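Local coordinates for chitin binding protein (Tectaria macrodonta, PDB 6IF7) that binds copper and is possibly a chitin-binding lytic polysaccharide monooxygenase of the AA10 family, an insecticidal protein from a fern, at residues T36-D41 / F69-L74. Residues are numbered along the deposited sequence; the frame is centred on the assembly and turned at random.
Unlike the reference sequence in segment 69-74: Y71 (reference Phe).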
loop_
_atom_site.group_PDB
_atom_site.type_symbol
_atom_site.label_atom_id
_atom_site.label_comp_id
_atom_site.label_asym_id
_atom_site.label_seq_id
_atom_site.Cartn_x
_atom_site.Cartn_y
_atom_site.Cartn_z
ATOM N N THR A 36 5.270 -1.993 18.367
ATOM C CA THR A 36 4.179 -1.030 18.255
ATOM C C THR A 36 4.584 0.266 17.569
ATOM O O THR A 36 3.772 0.862 16.846
ATOM C CB THR A 36 3.575 -0.677 19.632
ATOM O OG1 THR A 36 4.633 -0.303 20.510
ATOM C CG2 THR A 36 2.830 -1.847 20.221
ATOM N N GLN A 37 5.815 0.713 17.793
ATOM C CA GLN A 37 6.194 2.046 17.346
ATOM C C GLN A 37 6.090 2.179 15.835
ATOM O O GLN A 37 5.643 3.207 15.338
ATOM C CB GLN A 37 7.602 2.443 17.826
ATOM C CG GLN A 37 7.967 3.909 17.557
ATOM C CD GLN A 37 6.917 4.907 18.080
ATOM O OE1 GLN A 37 6.531 5.846 17.380
ATOM N NE2 GLN A 37 6.434 4.686 19.303
ATOM N N ALA A 38 6.490 1.131 15.112
ATOM C CA ALA A 38 6.362 1.099 13.646
ATOM C C ALA A 38 4.953 1.520 13.184
ATOM O O ALA A 38 4.808 2.280 12.209
ATOM C CB ALA A 38 6.691 -0.290 13.118
ATOM N N PHE A 39 3.936 1.052 13.916
ATOM C CA PHE A 39 2.530 1.295 13.571
ATOM C C PHE A 39 1.985 2.646 13.993
ATOM O O PHE A 39 1.093 3.173 13.336
ATOM C CB PHE A 39 1.646 0.151 14.055
ATOM C CG PHE A 39 1.940 -1.132 13.344
ATOM C CD1 PHE A 39 1.327 -1.428 12.127
ATOM C CD2 PHE A 39 2.915 -2.006 13.833
ATOM C CE1 PHE A 39 1.656 -2.589 11.444
ATOM C CE2 PHE A 39 3.249 -3.166 13.149
ATOM C CZ PHE A 39 2.620 -3.463 11.958
ATOM N N TYR A 40 2.529 3.226 15.056
ATOM C CA TYR A 40 2.290 4.633 15.313
ATOM C C TYR A 40 2.983 5.496 14.258
ATOM O O TYR A 40 2.545 6.601 14.027
ATOM C CB TYR A 40 2.736 5.033 16.719
ATOM C CG TYR A 40 1.946 4.350 17.809
ATOM C CD1 TYR A 40 0.580 4.569 17.938
ATOM C CD2 TYR A 40 2.563 3.472 18.699
ATOM C CE1 TYR A 40 -0.153 3.958 18.944
ATOM C CE2 TYR A 40 1.847 2.861 19.709
ATOM C CZ TYR A 40 0.487 3.111 19.821
ATOM O OH TYR A 40 -0.242 2.471 20.782
ATOM N N ASP A 41 4.046 4.983 13.627
ATOM C CA ASP A 41 4.673 5.613 12.451
ATOM C C ASP A 41 4.145 5.049 11.120
ATOM O O ASP A 41 4.923 4.854 10.160
ATOM C CB ASP A 41 6.199 5.431 12.490
ATOM C CG ASP A 41 6.827 5.897 13.795
ATOM O OD1 ASP A 41 6.176 6.652 14.543
ATOM O OD2 ASP A 41 7.970 5.487 14.064
ATOM N N PHE A 69 13.519 -2.886 7.561
ATOM C CA PHE A 69 13.354 -3.889 8.631
ATOM C C PHE A 69 12.316 -3.484 9.671
ATOM O O PHE A 69 11.552 -4.311 10.157
ATOM C CB PHE A 69 14.695 -4.109 9.342
ATOM C CG PHE A 69 14.746 -5.348 10.162
ATOM C CD1 PHE A 69 14.876 -6.579 9.552
ATOM C CD2 PHE A 69 14.678 -5.283 11.533
ATOM C CE1 PHE A 69 14.942 -7.729 10.302
ATOM C CE2 PHE A 69 14.734 -6.433 12.296
ATOM C CZ PHE A 69 14.857 -7.658 11.681
ATOM N N LYS A 70 12.317 -2.202 10.019
ATOM C CA LYS A 70 11.298 -1.604 10.883
ATOM C C LYS A 70 9.855 -2.026 10.530
ATOM O O LYS A 70 9.066 -2.328 11.417
ATOM C CB LYS A 70 11.425 -0.080 10.815
ATOM C CG LYS A 70 10.327 0.702 11.514
ATOM C CD LYS A 70 10.600 2.188 11.458
ATOM C CE LYS A 70 9.568 2.941 12.274
ATOM N NZ LYS A 70 9.700 4.423 12.118
ATOM N N TYR A 71 9.532 -2.069 9.247
ATOM C CA TYR A 71 8.179 -2.416 8.805
ATOM C C TYR A 71 8.014 -3.864 8.333
ATOM O O TYR A 71 7.050 -4.185 7.609
ATOM C CB TYR A 71 7.736 -1.427 7.717
ATOM C CG TYR A 71 7.620 -0.016 8.237
ATOM C CD1 TYR A 71 6.542 0.367 9.036
ATOM C CD2 TYR A 71 8.596 0.943 7.942
ATOM C CE1 TYR A 71 6.435 1.673 9.520
ATOM C CE2 TYR A 71 8.501 2.238 8.422
ATOM C CZ TYR A 71 7.423 2.601 9.224
ATOM O OH TYR A 71 7.328 3.913 9.695
ATOM N N ARG A 72 8.916 -4.746 8.772
ATOM C CA ARG A 72 8.917 -6.175 8.377
ATOM C C ARG A 72 7.603 -6.966 8.646
ATOM O O ARG A 72 7.257 -7.896 7.907
ATOM C CB ARG A 72 10.087 -6.903 9.050
ATOM C CG ARG A 72 9.976 -6.999 10.581
ATOM C CD ARG A 72 11.314 -7.459 11.148
ATOM N NE ARG A 72 11.466 -7.454 12.604
ATOM C CZ ARG A 72 11.628 -6.373 13.377
ATOM N NH1 ARG A 72 11.563 -5.139 12.867
ATOM N NH2 ARG A 72 11.829 -6.535 14.690
ATOM N N GLY A 73 6.887 -6.611 9.700
ATOM C CA GLY A 73 5.521 -7.126 9.900
ATOM C C GLY A 73 4.539 -6.951 8.734
ATOM O O GLY A 73 3.624 -7.750 8.569
ATOM N N LEU A 74 4.731 -5.921 7.922
ATOM C CA LEU A 74 3.904 -5.696 6.737
ATOM C C LEU A 74 4.190 -6.679 5.594
ATOM O O LEU A 74 3.412 -6.748 4.640
ATOM C CB LEU A 74 4.108 -4.271 6.201
ATOM C CG LEU A 74 3.853 -3.120 7.175
ATOM C CD1 LEU A 74 4.043 -1.800 6.460
ATOM C CD2 LEU A 74 2.449 -3.173 7.760
#
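A38, in the short helix 36-40, and Y71, within segment 69-74, much of it 3-10, bring the two backbones nearest, their CA atoms 6.3 Å apart, and D41 leaves the helical conformation just beyond the helix. The contact illustrates how the residue that follows a helix can be held from a neighbouring segment, Y71 taking its carbonyl and K70 its carboxylate. Y71 OH donates to the carbonyl of D41, 2.6 Å from D41 O, the hydroxyl tilted 26° from the carbonyl plane. The phenol lies alongside A38, whose carbonyl O meets the ring at its edge, 3.2 Å from Y71 CE1. K70 supplies the charge: with CG anti to the backbone N (chi1 172°) and the chain extended beyond it, the side chain runs past A38, whose CB rests 3.6 Å from K70 O, and crosses that of D41 at about a right angle. K70 NZ forms a salt bridge 2.8 Å from D41 OD2, approaching the anti side of the carboxylate, 15° out of its plane. A methionine in place of K70 would probably leave the D41 carboxylate without this ionic mate and freer to turn. The apolar end of the contact is simpler, L74 CD2 lying 3.8 Å from F39 CE1, obliquely to the ring. Within the helical region of this monooxygenase-like domain, F39 and L74 both pack on V11 of helix 10-16, and F39 also touches V31 and S34 of helix 25-34. S34 OG hydrogen-bonds K70 O and G73 N, tying segment 69-74, in the loop between helix 54-57 and strand 84-86, to helix 25-34.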